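Local coordinates for Low molecular weight protein-tyrosine-phosphatase PtpA (PDB 3ROF), which removes phosphate from phosphotyrosine residues of proteins by hydrolysis and probably acts as a secreted effector that counteracts host defences during infection, at residues 14-18 with 19-23; 123-126 with 127-130. All coordinates share one frame; numbering follows the deposited sequence.

Contact 1 (14-18 with 19-23). With PO4 (phosphate ion), chain C.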
loop_
_atom_site.group_PDB
_atom_site.type_symbol
_atom_site.label_atom_id
_atom_site.label_comp_id
_atom_site.label_asym_id
_atom_site.label_seq_id
_atom_site.Cartn_x
_atom_site.Cartn_y
_atom_site.Cartn_z
ATOM N N LEU A 14 8.370 -4.688 0.194
ATOM C CA LEU A 14 9.165 -5.921 0.277
ATOM C C LEU A 14 8.772 -6.733 1.499
ATOM O O LEU A 14 8.399 -7.911 1.412
ATOM C CB LEU A 14 10.652 -5.576 0.304
ATOM C CG LEU A 14 11.565 -6.798 0.469
ATOM C CD1 LEU A 14 11.415 -7.778 -0.666
ATOM C CD2 LEU A 14 13.005 -6.376 0.625
ATOM N N GLY A 15 8.865 -6.102 2.669
ATOM C CA GLY A 15 8.667 -6.809 3.915
ATOM C C GLY A 15 7.250 -6.832 4.467
ATOM O O GLY A 15 6.936 -7.622 5.363
ATOM N N ASN A 16 6.405 -5.928 3.967
ATOM C CA ASN A 16 5.092 -5.705 4.558
ATOM C C ASN A 16 5.211 -5.437 6.074
ATOM O O ASN A 16 4.352 -5.874 6.833
ATOM C CB ASN A 16 4.098 -6.840 4.269
ATOM C CG ASN A 16 2.647 -6.499 4.580
ATOM O OD1 ASN A 16 1.891 -7.384 4.987
ATOM N ND2 ASN A 16 2.215 -5.251 4.350
ATOM N N ILE A 17 6.242 -4.681 6.457
ATOM C CA ILE A 17 6.388 -4.206 7.818
ATOM C C ILE A 17 6.545 -2.700 7.916
ATOM O O ILE A 17 6.175 -2.148 8.955
ATOM C CB ILE A 17 7.506 -4.968 8.597
ATOM C CG1 ILE A 17 8.844 -4.957 7.837
ATOM C CG2 ILE A 17 7.062 -6.364 8.923
ATOM C CD1 ILE A 17 10.017 -5.334 8.702
ATOM N N CYS A 18 7.072 -2.033 6.889
ATOM C CA CYS A 18 7.318 -0.589 7.024
ATOM C C CYS A 18 6.375 0.188 6.121
ATOM O O CYS A 18 5.437 0.862 6.610
ATOM C CB CYS A 18 8.763 -0.220 6.713
ATOM S SG CYS A 18 9.976 -1.003 7.821
ATOM N N ARG A 19 6.602 0.164 4.825
ATOM C CA ARG A 19 5.911 1.084 3.904
ATOM C C ARG A 19 4.461 0.751 3.646
ATOM O O ARG A 19 3.576 1.587 3.822
ATOM C CB ARG A 19 6.663 1.176 2.574
ATOM C CG ARG A 19 8.006 1.864 2.695
ATOM C CD ARG A 19 8.932 1.654 1.495
ATOM N NE ARG A 19 9.361 0.282 1.442
ATOM C CZ ARG A 19 10.018 -0.269 0.443
ATOM N NH1 ARG A 19 10.385 0.487 -0.586
ATOM N NH2 ARG A 19 10.323 -1.565 0.466
ATOM N N SER A 20 4.180 -0.470 3.189
ATOM C CA SER A 20 2.805 -0.767 2.835
ATOM C C SER A 20 1.867 -0.806 4.043
ATOM O O SER A 20 0.723 -0.410 3.883
ATOM C CB SER A 20 2.681 -2.007 1.946
ATOM O OG SER A 20 3.102 -3.212 2.572
ATOM N N PRO A 21 2.290 -1.235 5.254
ATOM C CA PRO A 21 1.358 -1.109 6.366
ATOM C C PRO A 21 1.059 0.358 6.668
ATOM O O PRO A 21 -0.065 0.717 7.029
ATOM C CB PRO A 21 2.090 -1.795 7.546
ATOM C CG PRO A 21 3.008 -2.766 6.871
ATOM C CD PRO A 21 3.494 -2.016 5.635
ATOM N N MET A 22 2.084 1.212 6.585
ATOM C CA MET A 22 1.839 2.607 6.854
ATOM C C MET A 22 0.792 3.176 5.882
ATOM O O MET A 22 -0.153 3.873 6.277
ATOM C CB MET A 22 3.138 3.430 6.766
ATOM C CG MET A 22 2.946 4.776 7.364
ATOM S SD MET A 22 4.262 5.975 7.038
ATOM C CE MET A 22 5.681 5.183 7.784
ATOM N N ALA A 23 0.988 2.890 4.592
ATOM C CA ALA A 23 0.072 3.350 3.581
ATOM C C ALA A 23 -1.345 2.788 3.790
ATOM O O ALA A 23 -2.327 3.495 3.643
ATOM C CB ALA A 23 0.588 3.018 2.189
HETATM P P PO4 C . 9.221 -2.611 3.887
HETATM O O1 PO4 C . 8.675 -1.228 3.648
HETATM O O2 PO4 C . 9.576 -3.323 2.601
HETATM O O3 PO4 C . 10.511 -2.461 4.756
HETATM O O4 PO4 C . 8.293 -3.434 4.750
#

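Contact 2 (123-126 with 127-130)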
loop_
_atom_site.group_PDB
_atom_site.type_symbol
_atom_site.label_atom_id
_atom_site.label_comp_id
_atom_site.label_asym_id
_atom_site.label_seq_id
_atom_site.Cartn_x
_atom_site.Cartn_y
_atom_site.Cartn_z
ATOM N N VAL A 123 9.618 5.063 -3.248
ATOM C CA VAL A 123 9.636 5.301 -1.812
ATOM C C VAL A 123 10.794 4.503 -1.226
ATOM O O VAL A 123 10.776 3.264 -1.278
ATOM C CB VAL A 123 8.327 4.860 -1.157
ATOM C CG1 VAL A 123 8.365 5.075 0.374
ATOM C CG2 VAL A 123 7.131 5.560 -1.810
ATOM N N PRO A 124 11.815 5.184 -0.681
ATOM C CA PRO A 124 12.946 4.437 -0.097
ATOM C C PRO A 124 12.533 3.612 1.094
ATOM O O PRO A 124 11.629 3.967 1.811
ATOM C CB PRO A 124 13.937 5.526 0.335
ATOM C CG PRO A 124 13.535 6.737 -0.464
ATOM C CD PRO A 124 12.008 6.631 -0.568
ATOM N N ASP A 125 13.214 2.506 1.304
ATOM C CA ASP A 125 12.834 1.560 2.336
ATOM C C ASP A 125 13.372 1.981 3.701
ATOM O O ASP A 125 14.601 1.969 3.932
ATOM C CB ASP A 125 13.377 0.175 1.970
ATOM C CG ASP A 125 12.894 -0.935 2.886
ATOM O OD1 ASP A 125 12.206 -0.639 3.884
ATOM O OD2 ASP A 125 13.216 -2.112 2.570
ATOM N N PRO A 126 12.494 2.377 4.631
ATOM C CA PRO A 126 12.967 2.853 5.930
ATOM C C PRO A 126 13.411 1.726 6.843
ATOM O O PRO A 126 13.981 2.029 7.902
ATOM C CB PRO A 126 11.747 3.580 6.472
ATOM C CG PRO A 126 10.587 2.741 5.960
ATOM C CD PRO A 126 11.015 2.334 4.561
ATOM N N TYR A 127 13.286 0.476 6.438
ATOM C CA TYR A 127 13.947 -0.613 7.153
ATOM C C TYR A 127 15.437 -0.279 7.285
ATOM O O TYR A 127 16.071 -0.607 8.293
ATOM C CB TYR A 127 13.778 -1.904 6.366
ATOM C CG TYR A 127 14.422 -3.108 6.974
ATOM C CD1 TYR A 127 13.682 -3.926 7.782
ATOM C CD2 TYR A 127 15.724 -3.481 6.661
ATOM C CE1 TYR A 127 14.210 -5.088 8.318
ATOM C CE2 TYR A 127 16.275 -4.649 7.182
ATOM C CZ TYR A 127 15.506 -5.442 8.013
ATOM O OH TYR A 127 16.034 -6.606 8.536
ATOM N N TYR A 128 15.996 0.334 6.232
ATOM C CA TYR A 128 17.368 0.784 6.231
ATOM C C TYR A 128 17.477 2.227 6.669
ATOM O O TYR A 128 18.285 2.557 7.542
ATOM C CB TYR A 128 17.980 0.594 4.834
ATOM C CG TYR A 128 17.995 -0.854 4.378
ATOM C CD1 TYR A 128 18.835 -1.757 4.987
ATOM C CD2 TYR A 128 17.124 -1.329 3.417
ATOM C CE1 TYR A 128 18.864 -3.070 4.650
ATOM C CE2 TYR A 128 17.137 -2.693 3.050
ATOM C CZ TYR A 128 18.016 -3.553 3.685
ATOM O OH TYR A 128 18.085 -4.898 3.382
ATOM N N THR A 129 16.733 3.136 6.049
ATOM C CA THR A 129 17.004 4.553 6.254
ATOM C C THR A 129 16.548 5.055 7.617
ATOM O O THR A 129 16.992 6.117 8.052
ATOM C CB THR A 129 16.276 5.433 5.223
ATOM O OG1 THR A 129 14.870 5.333 5.459
ATOM C CG2 THR A 129 16.564 5.004 3.783
ATOM N N ASN A 130 15.589 4.362 8.236
ATOM C CA ASN A 130 14.915 4.826 9.437
ATOM C C ASN A 130 14.105 6.113 9.207
ATOM O O ASN A 130 13.647 6.715 10.166
ATOM C CB ASN A 130 15.837 5.009 10.650
ATOM C CG ASN A 130 15.137 4.698 11.951
ATOM O OD1 ASN A 130 14.392 3.720 12.052
ATOM N ND2 ASN A 130 15.375 5.521 12.965
HETATM O O HOH W 1 12.872 5.827 3.714
HETATM O O HOH W 2 14.963 1.351 10.566
#

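Contact 1 (14-18 with 19-23)
The guanidinium of Arg-19, probably an active-site residue as in its relatives, lies edge-on to the bound phosphate ion, and its NH2 comes within 3.7 Å of Leu-14 N. Arg-19 CG sits beside the backbone N, and a bend at chi3 (-69°) curls the arm round phosphate O1. Arg-19 NE then points almost straight at phosphate O1 (2.8 Å, 176°), and NH2 meets O2 just as directly. Phosphorus lies in the guanidinium plane; this fork and the backbone N-H groups together probably fix the ion's orientation. NH1, turned away from the ion, is held by a salt bridge to Asp-91 and probably by a bond to Val-123 O. The backbone supplies the other donors: Gly-15 N gives O2 a straight bond and Leu-14 N a weak one, Ile-17 N and Cys-18 N share O4, and Arg-19 N adds a second grip on O1. This is the P-loop of the low molecular weight tyrosine phosphatases, cradling phosphate between strand 7-13 and the N-terminus of helix 19-33, whose dipole probably helps hold the anion. Cys-18 SG stands 3.4 Å from phosphate O3. The Asn-16 amide reaches Ser-20: ND2 probably donates to Ser-20 OG (2.8 Å), whose position is less certain. The Asn-16 side chain also crosses the Pro-21 ring obliquely, ND2 3.6 Å from Pro-21 CG. Glu-76 N bonds Asn-16 OD1, and Ser-43 OG bonds ND2.

Contact 2 (123-126 with 127-130)
Asp-125 and Tyr-127 run alongside each other in the same direction, and a capping bond joins them: Tyr-127 N donates to Asp-125 OD1 (3.0 Å), reaching it from well above the carboxylate plane. A chi1 of -173° swings the carboxylate away from Asp-125 N and over the first turn, where OD1 also touches Tyr-127 CB. Among backbone bonds, Asp-125 O accepts from both Tyr-128 N and Thr-129 N, and Asn-130 N closes the turn on Pro-126 O (2.9 Å). Asp-125 is thus the N-cap of the short helix 126-129, and Asn-130, with positive phi, ends it. In this family the loop carries the proton donor, the role Asp-125 probably fills; its OD2 is hydrogen-bonded to a polar side chain of a bound peptide. Waters lie along the flanks. One, 2.7 Å from Thr-129 OG1, also bonds weakly to Pro-124 O, and the same OG1 accepts from Asn-131 N. A second lies within bonding distance of Pro-126 O and Asn-130 OD1, though it may not serve both at once. Packing completes the turn. Thr-129 OG1 rests on Pro-126 CA (3.2 Å). The Tyr-128 ring stands nearly upright to the carboxylate, planes 78° apart, its CE2 4.0 Å from Asp-125 OD2, and Tyr-127 CD2 lies over the centre of one Tyr-128 face, 3.6 Å above its plane.

In the fold
Contact 1 is buried near the middle of the chain, whereas contact 2 is largely a surface turn, about 10 Å away between centres. Each joins a loop to the start of a helix, but the first N-terminus faces a phosphate ion and the second is capped by a carboxylate of its own loop. Accordingly, contact 1 is rich in N-H donors around an anion, while contact 2 mixes capping, waters and exposed tyrosines. They meet where Pro-126 packs on Cys-18 and Arg-19, and Asp-125 lies beside the phosphate that contact 1 holds. Helix 132-153 underlies both, through Phe-132 and Val-135.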